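Local structure of CPI (Ascaris lumbricoides, 4IT7) at residues 49-52 / 56-59; 92-97 / 103-108; 29-34 / 38-43. The protein probably inhibits cysteine proteases in the manner of cystatins and has an immunomodulatory function. All coordinates share one frame; numbering follows the deposited sequence.

In the fold
All three contacts belong to the cystatin fold, in which an antiparallel sheet wraps around helix 17-33. Interactions 1 and 2 are both surface hairpins in that sheet; their centres lie about 9 Å apart, and the strands they contribute, 56-70 and 88-97, are neighbours joined by probable backbone bonds from I94 N to T58 O and from E96 N to T56 O. Interaction 3, more buried, shares strand 38-51 with interaction 1 but lies on the other side of the chain's centre, its centre about 22 Å from that of interaction 1. The hairpins rest on repeated main-chain bonds, whereas 29-34 / 38-43 depends on one asparagine; I107 packs on I30, linking interactions 2 and 3.

Interaction 1 (49-52 / 56-59); sequences KTQV and TNTV
T56 opens the strand beside V52 and Q51, its methyl CG2 lying 3.8 Å from Q51 O, while its hydroxyl side lies alongside the CG1 methyl of V52. Branched at CB, T56, T58 and V59 suit the extended strand, whereas V52 already belongs to the turn. N57 follows, and its main chain takes hold of Q51 twice: N57 N donates to Q51 O at 2.9 Å, and N57 O receives Q51 N at the same 2.9 Å. The two side chains run side by side, with Q51 CG resting 3.8 Å from N57 CB. T58 forms no such bonds with T50; their CA atoms come within 4.3 Å, as expected of a non-hydrogen-bonded pair. Its OG1 sits beside the backbone N (chi1 -55°), where T50 CG2 packs against it at 3.5 Å. V59 restores the bonding: V59 N meets K49 O at 2.8 Å almost straight, with the donor in the carbonyl plane, and V59 O takes K49 N through a more bent bond. The extended K49 chain brings CE to 4.0 Å from V59 CB. T58 faces I19 and L22 of helix 17-33, while K49, Q51, N57 and V59 lie on the other face, near F9. This is the first hairpin of the cystatin fold, whose Gln-Val-Val-Ala-Gly loop in relatives enters the protease cleft; strand 88-97 flanks 56-59, and S10 pairs with T50.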
ATOM      1  N   LYS A  49       6.606   1.815  -9.711  1.00 40.98           N
ATOM      2  CA  LYS A  49       7.717   2.394 -10.432  1.00 43.10           C
ATOM      3  C   LYS A  49       8.820   2.778  -9.461  1.00 46.57           C
ATOM      4  O   LYS A  49       8.549   3.357  -8.398  1.00 45.68           O
ATOM      5  CB  LYS A  49       7.258   3.626 -11.185  1.00 37.76           C
ATOM      6  CG  LYS A  49       6.790   4.742 -10.283  1.00 42.15           C
ATOM      7  CD  LYS A  49       6.204   5.852 -11.131  1.00 47.26           C
ATOM      8  CE  LYS A  49       6.167   7.151 -10.358  1.00 43.88           C
ATOM      9  NZ  LYS A  49       5.783   8.278 -11.259  1.00 49.97           N
ATOM     10  N   THR A  50      10.059   2.492  -9.849  1.00 42.75           N
ATOM     11  CA  THR A  50      11.210   2.714  -8.983  1.00 44.81           C
ATOM     12  C   THR A  50      12.207   3.686  -9.604  1.00 52.44           C
ATOM     13  O   THR A  50      12.392   3.730 -10.827  1.00 52.94           O
ATOM     14  CB  THR A  50      11.888   1.391  -8.583  1.00 44.94           C
ATOM     15  OG1 THR A  50      12.647   0.897  -9.685  1.00 51.78           O
ATOM     16  CG2 THR A  50      10.851   0.331  -8.210  1.00 42.44           C
ATOM     17  N   GLN A  51      12.776   4.534  -8.760  1.00 48.44           N
ATOM     18  CA  GLN A  51      13.919   5.306  -9.119  1.00 48.66           C
ATOM     19  C   GLN A  51      15.035   5.030  -8.120  1.00 52.05           C
ATOM     20  O   GLN A  51      14.806   4.486  -7.035  1.00 45.13           O
ATOM     21  CB  GLN A  51      13.585   6.784  -9.195  1.00 56.07           C
ATOM     22  CG  GLN A  51      13.138   7.409  -7.905  1.00 59.15           C
ATOM     23  CD  GLN A  51      13.250   8.907  -7.969  1.00 70.62           C
ATOM     24  OE1 GLN A  51      13.568   9.468  -9.024  1.00 76.99           O
ATOM     25  NE2 GLN A  51      12.994   9.576  -6.842  1.00 75.32           N
ATOM     26  N   VAL A  52      16.255   5.371  -8.518  1.00 50.48           N
ATOM     27  CA  VAL A  52      17.446   4.973  -7.774  1.00 49.99           C
ATOM     28  C   VAL A  52      18.473   6.085  -7.745  1.00 54.41           C
ATOM     29  O   VAL A  52      19.663   5.814  -7.859  1.00 54.95           O
ATOM     30  CB  VAL A  52      18.133   3.693  -8.335  1.00 50.04           C
ATOM     31  CG1 VAL A  52      17.463   2.411  -7.880  1.00 49.80           C
ATOM     32  CG2 VAL A  52      18.289   3.750  -9.858  1.00 53.57           C
ATOM     33  N   THR A  56      16.645   3.478  -3.023  1.00 39.90           N
ATOM     34  CA  THR A  56      15.531   3.148  -3.923  1.00 38.97           C
ATOM     35  C   THR A  56      14.251   3.820  -3.457  1.00 46.41           C
ATOM     36  O   THR A  56      13.855   3.695  -2.277  1.00 39.73           O
ATOM     37  CB  THR A  56      15.268   1.642  -3.944  1.00 41.72           C
ATOM     38  OG1 THR A  56      16.505   0.949  -4.192  1.00 47.69           O
ATOM     39  CG2 THR A  56      14.254   1.305  -5.024  1.00 41.00           C
ATOM     40  N   ASN A  57      13.619   4.549  -4.378  1.00 43.74           N
ATOM     41  CA  ASN A  57      12.286   5.059  -4.175  1.00 41.13           C
ATOM     42  C   ASN A  57      11.256   4.387  -5.070  1.00 43.62           C
ATOM     43  O   ASN A  57      11.276   4.533  -6.301  1.00 46.17           O
ATOM     44  CB  ASN A  57      12.227   6.583  -4.344  1.00 37.11           C
ATOM     45  CG  ASN A  57      10.945   7.165  -3.768  1.00 43.37           C
ATOM     46  OD1 ASN A  57      10.347   6.635  -2.807  1.00 44.71           O
ATOM     47  ND2 ASN A  57      10.509   8.244  -4.343  1.00 47.71           N
ATOM     48  N   THR A  58      10.352   3.649  -4.437  1.00 42.71           N
ATOM     49  CA  THR A  58       9.274   2.957  -5.117  1.00 42.18           C
ATOM     50  C   THR A  58       7.915   3.636  -4.898  1.00 42.31           C
ATOM     51  O   THR A  58       7.501   3.817  -3.750  1.00 48.21           O
ATOM     52  CB  THR A  58       9.153   1.520  -4.602  1.00 44.23           C
ATOM     53  OG1 THR A  58      10.410   0.843  -4.740  1.00 43.23           O
ATOM     54  CG2 THR A  58       8.041   0.783  -5.360  1.00 34.67           C
ATOM     55  N   VAL A  59       7.220   3.988  -5.976  1.00 39.58           N
ATOM     56  CA  VAL A  59       5.902   4.618  -5.857  1.00 38.74           C
ATOM     57  C   VAL A  59       4.890   3.614  -6.374  1.00 42.65           C
ATOM     58  O   VAL A  59       5.029   3.069  -7.492  1.00 41.98           O
ATOM     59  CB  VAL A  59       5.768   5.986  -6.569  1.00 40.18           C
ATOM     60  CG1 VAL A  59       4.305   6.475  -6.501  1.00 42.97           C
ATOM     61  CG2 VAL A  59       6.685   7.028  -5.949  1.00 41.66           C
TER

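Interaction 2 (92-97 / 103-108); sequences VAIWEK and EEITIK
A93 and T106 bind each other twice through their main chains: A93 N donates to T106 O, and T106 N approaches A93 O at 2.7 Å, nearly in line with the carbonyl bond. W95 and E104 repeat the pattern, W95 N reaching E104 O at 2.8 Å and E104 N returning to W95 O. A water donates to E104 O at 2.6 Å and to A93 O, and lies 2.8 Å from T106 OG1; its possible acceptors outnumber its protons, so not all these contacts can be donated at once. On the face that carries A93, W95, E104 and T106, the CG atoms of W95 and E104 stand anti to their backbone N (chi1 -169° and 163°), and E104 OE2 lies at the ring edge, 3.7 Å from W95 CE3. The indole NE1 is satisfied by A54 O. On the other face, which looks toward helix 17-33, aliphatic groups meet: V92 CG1 packs on I105 CG2 at 3.7 Å, and I94 CD1 touches E103 CG at 3.5 Å. There E96 OE1 and E103 OE2 are 4.4 Å apart, but K18 and K25 form salt bridges with E96 and E103. This is the cystatin fold's second hairpin, whose loop in relatives probably also meets the protease. Valine and isoleucine suit the helix side, the lysines probably offset the acids' repulsion, and backbone donors and acceptors are matched within the hairpin.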
ATOM      1  N   VAL A  92       1.424   5.627  -2.654  1.00 41.91           N
ATOM      2  CA  VAL A  92       2.318   5.298  -1.560  1.00 42.13           C
ATOM      3  C   VAL A  92       3.745   5.335  -2.113  1.00 45.84           C
ATOM      4  O   VAL A  92       3.993   4.807  -3.217  1.00 45.77           O
ATOM      5  CB  VAL A  92       2.077   3.875  -1.013  1.00 44.89           C
ATOM      6  CG1 VAL A  92       2.838   3.676   0.295  1.00 50.69           C
ATOM      7  CG2 VAL A  92       0.598   3.612  -0.782  1.00 48.67           C
ATOM      8  N   ALA A  93       4.652   5.981  -1.366  1.00 39.24           N
ATOM      9  CA  ALA A  93       6.072   6.038  -1.677  1.00 35.40           C
ATOM     10  C   ALA A  93       6.844   5.299  -0.588  1.00 39.11           C
ATOM     11  O   ALA A  93       6.648   5.500   0.632  1.00 38.24           O
ATOM     12  CB  ALA A  93       6.543   7.478  -1.831  1.00 35.93           C
ATOM     13  N   ILE A  94       7.662   4.356  -1.031  1.00 38.56           N
ATOM     14  CA  ILE A  94       8.525   3.682  -0.128  1.00 39.69           C
ATOM     15  C   ILE A  94       9.997   3.926  -0.461  1.00 47.66           C
ATOM     16  O   ILE A  94      10.439   3.759  -1.614  1.00 44.92           O
ATOM     17  CB  ILE A  94       8.168   2.216   0.106  1.00 37.32           C
ATOM     18  CG1 ILE A  94       9.422   1.416   0.035  1.00 39.86           C
ATOM     19  CG2 ILE A  94       7.008   1.719  -0.772  1.00 42.89           C
ATOM     20  CD1 ILE A  94       9.527   0.486   1.219  1.00 37.06           C
ATOM     21  N   TRP A  95      10.728   4.369   0.566  1.00 43.00           N
ATOM     22  CA  TRP A  95      12.088   4.847   0.432  1.00 42.91           C
ATOM     23  C   TRP A  95      13.018   3.997   1.238  1.00 40.26           C
ATOM     24  O   TRP A  95      12.864   3.880   2.465  1.00 34.66           O
ATOM     25  CB  TRP A  95      12.167   6.305   0.865  1.00 46.83           C
ATOM     26  CG  TRP A  95      13.474   6.936   0.511  1.00 49.93           C
ATOM     27  CD1 TRP A  95      14.381   6.515  -0.457  1.00 52.21           C
ATOM     28  CD2 TRP A  95      14.058   8.143   1.089  1.00 53.70           C
ATOM     29  NE1 TRP A  95      15.448   7.357  -0.514  1.00 50.57           N
ATOM     30  CE2 TRP A  95      15.328   8.348   0.405  1.00 53.63           C
ATOM     31  CE3 TRP A  95      13.673   9.048   2.092  1.00 61.71           C
ATOM     32  CZ2 TRP A  95      16.167   9.425   0.712  1.00 59.58           C
ATOM     33  CZ3 TRP A  95      14.523  10.128   2.385  1.00 58.59           C
ATOM     34  CH2 TRP A  95      15.734  10.314   1.710  1.00 57.46           C
ATOM     35  N   GLU A  96      13.965   3.364   0.547  1.00 36.42           N
ATOM     36  CA  GLU A  96      14.932   2.482   1.197  1.00 39.23           C
ATOM     37  C   GLU A  96      16.385   2.908   1.084  1.00 34.98           C
ATOM     38  O   GLU A  96      16.891   3.206  -0.005  1.00 33.20           O
ATOM     39  CB  GLU A  96      14.807   1.052   0.726  1.00 35.60           C
ATOM     40  CG  GLU A  96      13.419   0.600   0.449  1.00 39.42           C
ATOM     41  CD  GLU A  96      13.430  -0.592  -0.468  1.00 37.37           C
ATOM     42  OE1 GLU A  96      13.881  -1.639  -0.023  1.00 39.20           O
ATOM     43  OE2 GLU A  96      13.009  -0.481  -1.635  1.00 43.94           O
ATOM     44  N   LYS A  97      17.053   2.914   2.236  1.00 36.58           N
ATOM     45  CA  LYS A  97      18.479   3.228   2.314  1.00 36.23           C
ATOM     46  C   LYS A  97      19.145   2.190   3.165  1.00 37.79           C
ATOM     47  O   LYS A  97      19.301   2.403   4.378  1.00 42.40           O
ATOM     48  CB  LYS A  97      18.671   4.623   2.912  1.00 38.46           C
ATOM     49  CG  LYS A  97      18.237   5.704   1.961  1.00 40.03           C
ATOM     50  CD  LYS A  97      18.508   7.076   2.530  1.00 41.93           C
ATOM     51  CE  LYS A  97      17.576   7.355   3.689  1.00 43.92           C
ATOM     52  NZ  LYS A  97      17.595   8.812   4.023  1.00 54.42           N
ATOM     53  N   GLU A 103      13.995   2.095   6.118  1.00 35.73           N
ATOM     54  CA  GLU A 103      12.886   1.902   5.187  1.00 37.44           C
ATOM     55  C   GLU A 103      11.752   2.742   5.667  1.00 38.98           C
ATOM     56  O   GLU A 103      11.191   2.460   6.714  1.00 43.99           O
ATOM     57  CB  GLU A 103      12.487   0.446   5.065  1.00 34.40           C
ATOM     58  CG  GLU A 103      11.180   0.219   4.339  1.00 37.73           C
ATOM     59  CD  GLU A 103      10.782  -1.246   4.311  1.00 42.02           C
ATOM     60  OE1 GLU A 103       9.771  -1.620   4.927  1.00 49.47           O
ATOM     61  OE2 GLU A 103      11.503  -2.051   3.699  1.00 49.41           O
ATOM     62  N   GLU A 104      11.439   3.782   4.909  1.00 36.51           N
ATOM     63  CA  GLU A 104      10.385   4.705   5.229  1.00 37.79           C
ATOM     64  C   GLU A 104       9.208   4.609   4.215  1.00 40.94           C
ATOM     65  O   GLU A 104       9.379   4.854   3.000  1.00 34.36           O
ATOM     66  CB  GLU A 104      10.952   6.114   5.254  1.00 40.78           C
ATOM     67  CG  GLU A 104       9.916   7.230   5.164  1.00 51.68           C
ATOM     68  CD  GLU A 104      10.527   8.634   5.177  1.00 56.57           C
ATOM     69  OE1 GLU A 104      10.977   9.065   6.259  1.00 56.80           O
ATOM     70  OE2 GLU A 104      10.561   9.322   4.120  1.00 56.93           O
ATOM     71  N   ILE A 105       8.025   4.240   4.724  1.00 37.14           N
ATOM     72  CA  ILE A 105       6.792   4.170   3.899  1.00 40.80           C
ATOM     73  C   ILE A 105       5.913   5.418   4.123  1.00 39.36           C
ATOM     74  O   ILE A 105       5.450   5.643   5.228  1.00 40.35           O
ATOM     75  CB  ILE A 105       6.013   2.873   4.192  1.00 33.53           C
ATOM     76  CG1 ILE A 105       6.824   1.688   3.731  1.00 33.01           C
ATOM     77  CG2 ILE A 105       4.672   2.856   3.457  1.00 36.36           C
ATOM     78  CD1 ILE A 105       6.347   0.374   4.295  1.00 32.10           C
ATOM     79  N   THR A 106       5.713   6.208   3.074  1.00 43.21           N
ATOM     80  CA  THR A 106       4.900   7.422   3.102  1.00 40.06           C
ATOM     81  C   THR A 106       3.601   7.204   2.331  1.00 42.84           C
ATOM     82  O   THR A 106       3.638   6.920   1.133  1.00 41.61           O
ATOM     83  CB  THR A 106       5.655   8.562   2.420  1.00 42.20           C
ATOM     84  OG1 THR A 106       6.860   8.815   3.153  1.00 47.61           O
ATOM     85  CG2 THR A 106       4.833   9.806   2.356  1.00 42.10           C
ATOM     86  N   ILE A 107       2.452   7.315   2.996  1.00 41.73           N
ATOM     87  CA  ILE A 107       1.169   7.349   2.259  1.00 44.45           C
ATOM     88  C   ILE A 107       0.979   8.745   1.775  1.00 45.72           C
ATOM     89  O   ILE A 107       0.804   9.630   2.589  1.00 51.45           O
ATOM     90  CB  ILE A 107      -0.066   7.007   3.101  1.00 42.02           C
ATOM     91  CG1 ILE A 107       0.176   5.798   4.020  1.00 44.69           C
ATOM     92  CG2 ILE A 107      -1.295   6.854   2.178  1.00 48.13           C
ATOM     93  CD1 ILE A 107       0.614   4.535   3.308  1.00 48.51           C
ATOM     94  N   LYS A 108       0.969   8.928   0.464  1.00 47.57           N
ATOM     95  CA  LYS A 108       1.053  10.230  -0.157  1.00 49.90           C
ATOM     96  C   LYS A 108      -0.320  10.901  -0.292  1.00 54.54           C
ATOM     97  O   LYS A 108      -0.474  12.125  -0.117  1.00 58.49           O
ATOM     98  CB  LYS A 108       1.721  10.049  -1.522  1.00 54.36           C
ATOM     99  CG  LYS A 108       2.770  11.094  -1.873  1.00 56.80           C
ATOM    100  CD  LYS A 108       4.058  10.888  -1.100  1.00 57.55           C
ATOM    101  CE  LYS A 108       4.919  12.148  -1.149  1.00 68.21           C
ATOM    102  NZ  LYS A 108       4.427  13.282  -0.291  1.00 60.27           N
TER
HETATM  103  O   HOH W   1       8.817   7.174   2.088  1.00 36.03           O

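Interaction 3 (29-34 / 38-43); sequences RINAAS and FQQTIV
Helix 29-33 and strand 38-42 run nearly antiparallel, their axes 162° apart and 8.0 Å at closest approach, and the CA atoms of N31 and Q39 are nearest. The contact is carried by the carboxamide of N31, which points at the main chain of Q40 and uses both its ends. N31 OD1 accepts Q40 N at 2.7 Å, the donor tilted 21° from the plane of the side-chain carbonyl. N31 ND2 gives a nearly straight bond to Q40 O at 2.9 Å, and that oxygen lies in the amide plane of N31. Gripped at both ends, the group has its rotation about the CB-CG bond fixed, and chi1 of -85° swings it from the helix toward the strand. Asparagine is apt because its amide pairs with an N-H and a C=O as a neighbouring strand would, on the edge of 38-42 turned from T67. Q40 CB and CG press on N31 OD1, the nearer, CB, at 3.4 Å. The Q40 chain bends so that its NE2 reaches F38 O at 2.7 Å, coming from above that carbonyl's plane. Q39 OE1 lies 3.8 Å from N31 ND2, with CB beside it, while the Q39 main chain pairs with strand 56-70. The arrangement belongs to the helix-to-strand connection of the cystatin fold, where the end of the long helix is tied to the first long strand of the sheet.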
ATOM      1  N   ARG A  29       0.307   0.069   6.860  1.00 30.48           N
ATOM      2  CA  ARG A  29       0.451   1.472   7.172  1.00 34.13           C
ATOM      3  C   ARG A  29      -0.840   2.272   6.915  1.00 31.09           C
ATOM      4  O   ARG A  29      -1.229   3.109   7.699  1.00 30.78           O
ATOM      5  CB  ARG A  29       1.610   2.024   6.334  1.00 37.30           C
ATOM      6  CG  ARG A  29       2.729   2.699   7.091  1.00 47.02           C
ATOM      7  CD  ARG A  29       3.682   1.755   7.834  1.00 51.05           C
ATOM      8  NE  ARG A  29       3.558   0.323   7.520  1.00 57.00           N
ATOM      9  CZ  ARG A  29       4.539  -0.580   7.677  1.00 61.62           C
ATOM     10  NH1 ARG A  29       4.329  -1.874   7.393  1.00 55.50           N
ATOM     11  NH2 ARG A  29       5.740  -0.195   8.124  1.00 58.52           N
ATOM     12  N   ILE A  30      -1.511   2.052   5.791  1.00 32.45           N
ATOM     13  CA  ILE A  30      -2.770   2.751   5.528  1.00 33.85           C
ATOM     14  C   ILE A  30      -3.752   2.431   6.653  1.00 28.68           C
ATOM     15  O   ILE A  30      -4.300   3.321   7.240  1.00 28.05           O
ATOM     16  CB  ILE A  30      -3.374   2.318   4.156  1.00 37.87           C
ATOM     17  CG1 ILE A  30      -2.442   2.743   3.008  1.00 30.57           C
ATOM     18  CG2 ILE A  30      -4.810   2.839   3.994  1.00 30.82           C
ATOM     19  CD1 ILE A  30      -2.717   2.051   1.674  1.00 30.52           C
ATOM     20  N   ASN A  31      -3.872   1.177   7.014  1.00 25.80           N
ATOM     21  CA  ASN A  31      -4.832   0.785   8.024  1.00 29.95           C
ATOM     22  C   ASN A  31      -4.515   1.352   9.414  1.00 36.21           C
ATOM     23  O   ASN A  31      -5.441   1.799  10.122  1.00 38.14           O
ATOM     24  CB  ASN A  31      -4.975  -0.767   8.053  1.00 29.22           C
ATOM     25  CG  ASN A  31      -5.987  -1.281   6.997  1.00 30.27           C
ATOM     26  OD1 ASN A  31      -6.928  -0.568   6.607  1.00 30.07           O
ATOM     27  ND2 ASN A  31      -5.785  -2.493   6.534  1.00 25.94           N
ATOM     28  N   ALA A  32      -3.215   1.353   9.785  1.00 36.01           N
ATOM     29  CA  ALA A  32      -2.709   1.890  11.092  1.00 37.09           C
ATOM     30  C   ALA A  32      -2.985   3.378  11.282  1.00 34.62           C
ATOM     31  O   ALA A  32      -3.375   3.830  12.377  1.00 36.63           O
ATOM     32  CB  ALA A  32      -1.227   1.578  11.276  1.00 35.59           C
ATOM     33  N   ALA A  33      -2.844   4.129  10.195  1.00 32.22           N
ATOM     34  CA  ALA A  33      -3.013   5.578  10.194  1.00 33.91           C
ATOM     35  C   ALA A  33      -4.446   6.098   9.857  1.00 39.69           C
ATOM     36  O   ALA A  33      -4.785   7.253  10.165  1.00 40.03           O
ATOM     37  CB  ALA A  33      -2.037   6.166   9.213  1.00 34.99           C
ATOM     38  N   SER A  34      -5.258   5.277   9.195  1.00 38.36           N
ATOM     39  CA  SER A  34      -6.574   5.694   8.677  1.00 40.84           C
ATOM     40  C   SER A  34      -7.581   5.903   9.824  1.00 40.74           C
ATOM     41  O   SER A  34      -7.580   5.126  10.794  1.00 38.86           O
ATOM     42  CB  SER A  34      -7.073   4.615   7.714  1.00 41.06           C
ATOM     43  OG  SER A  34      -8.473   4.658   7.531  1.00 41.15           O
ATOM     44  N   PHE A  38     -12.864   0.318  10.041  1.00 36.34           N
ATOM     45  CA  PHE A  38     -12.793  -1.000   9.359  1.00 40.25           C
ATOM     46  C   PHE A  38     -11.481  -1.096   8.549  1.00 39.21           C
ATOM     47  O   PHE A  38     -11.077  -0.118   7.887  1.00 33.68           O
ATOM     48  CB  PHE A  38     -13.991  -1.178   8.402  1.00 39.33           C
ATOM     49  CG  PHE A  38     -15.307  -1.387   9.109  1.00 44.01           C
ATOM     50  CD1 PHE A  38     -15.823  -2.673   9.269  1.00 41.38           C
ATOM     51  CD2 PHE A  38     -16.041  -0.297   9.617  1.00 43.30           C
ATOM     52  CE1 PHE A  38     -17.031  -2.879   9.927  1.00 44.03           C
ATOM     53  CE2 PHE A  38     -17.250  -0.507  10.288  1.00 43.10           C
ATOM     54  CZ  PHE A  38     -17.741  -1.803  10.436  1.00 41.40           C
ATOM     55  N   GLN A  39     -10.829  -2.250   8.634  1.00 34.13           N
ATOM     56  CA  GLN A  39      -9.671  -2.575   7.822  1.00 37.45           C
ATOM     57  C   GLN A  39      -9.998  -2.453   6.356  1.00 39.23           C
ATOM     58  O   GLN A  39     -11.128  -2.771   5.936  1.00 37.45           O
ATOM     59  CB  GLN A  39      -9.284  -4.030   8.031  1.00 41.22           C
ATOM     60  CG  GLN A  39      -9.242  -4.390   9.491  1.00 51.13           C
ATOM     61  CD  GLN A  39      -7.858  -4.757   9.940  1.00 58.51           C
ATOM     62  OE1 GLN A  39      -6.913  -3.928   9.923  1.00 59.28           O
ATOM     63  NE2 GLN A  39      -7.716  -6.009  10.348  1.00 58.90           N
ATOM     64  N   GLN A  40      -8.997  -2.024   5.592  1.00 39.12           N
ATOM     65  CA  GLN A  40      -9.063  -1.971   4.143  1.00 37.08           C
ATOM     66  C   GLN A  40      -8.208  -3.124   3.609  1.00 39.79           C
ATOM     67  O   GLN A  40      -7.333  -3.641   4.301  1.00 31.48           O
ATOM     68  CB  GLN A  40      -8.549  -0.627   3.609  1.00 40.23           C
ATOM     69  CG  GLN A  40      -9.190   0.638   4.186  1.00 37.80           C
ATOM     70  CD  GLN A  40     -10.704   0.599   4.078  1.00 47.06           C
ATOM     71  OE1 GLN A  40     -11.273   0.757   2.989  1.00 42.97           O
ATOM     72  NE2 GLN A  40     -11.372   0.365   5.216  1.00 46.75           N
ATOM     73  N   THR A  41      -8.475  -3.540   2.371  1.00 36.64           N
ATOM     74  CA  THR A  41      -7.712  -4.593   1.783  1.00 34.42           C
ATOM     75  C   THR A  41      -7.312  -4.123   0.405  1.00 34.34           C
ATOM     76  O   THR A  41      -7.910  -3.168  -0.136  1.00 38.25           O
ATOM     77  CB  THR A  41      -8.474  -5.927   1.745  1.00 36.08           C
ATOM     78  OG1 THR A  41      -7.571  -6.954   1.342  1.00 41.19           O
ATOM     79  CG2 THR A  41      -9.638  -5.913   0.752  1.00 32.90           C
ATOM     80  N   ILE A  42      -6.266  -4.737  -0.128  1.00 30.89           N
ATOM     81  CA  ILE A  42      -5.803  -4.383  -1.463  1.00 35.64           C
ATOM     82  C   ILE A  42      -6.678  -5.185  -2.423  1.00 34.34           C
ATOM     83  O   ILE A  42      -6.789  -6.395  -2.319  1.00 34.22           O
ATOM     84  CB  ILE A  42      -4.307  -4.698  -1.693  1.00 35.96           C
ATOM     85  CG1 ILE A  42      -3.373  -3.766  -0.899  1.00 34.35           C
ATOM     86  CG2 ILE A  42      -3.912  -4.544  -3.162  1.00 30.65           C
ATOM     87  CD1 ILE A  42      -2.089  -4.530  -0.528  1.00 35.07           C
ATOM     88  N   VAL A  43      -7.313  -4.487  -3.345  1.00 42.68           N
ATOM     89  CA  VAL A  43      -7.900  -5.146  -4.515  1.00 43.02           C
ATOM     90  C   VAL A  43      -6.803  -5.477  -5.542  1.00 46.68           C
ATOM     91  O   VAL A  43      -6.573  -6.651  -5.905  1.00 44.04           O
ATOM     92  CB  VAL A  43      -9.007  -4.242  -5.094  1.00 41.82           C
ATOM     93  CG1 VAL A  43      -9.606  -4.849  -6.368  1.00 41.55           C
ATOM     94  CG2 VAL A  43     -10.074  -4.069  -4.024  1.00 37.74           C
TER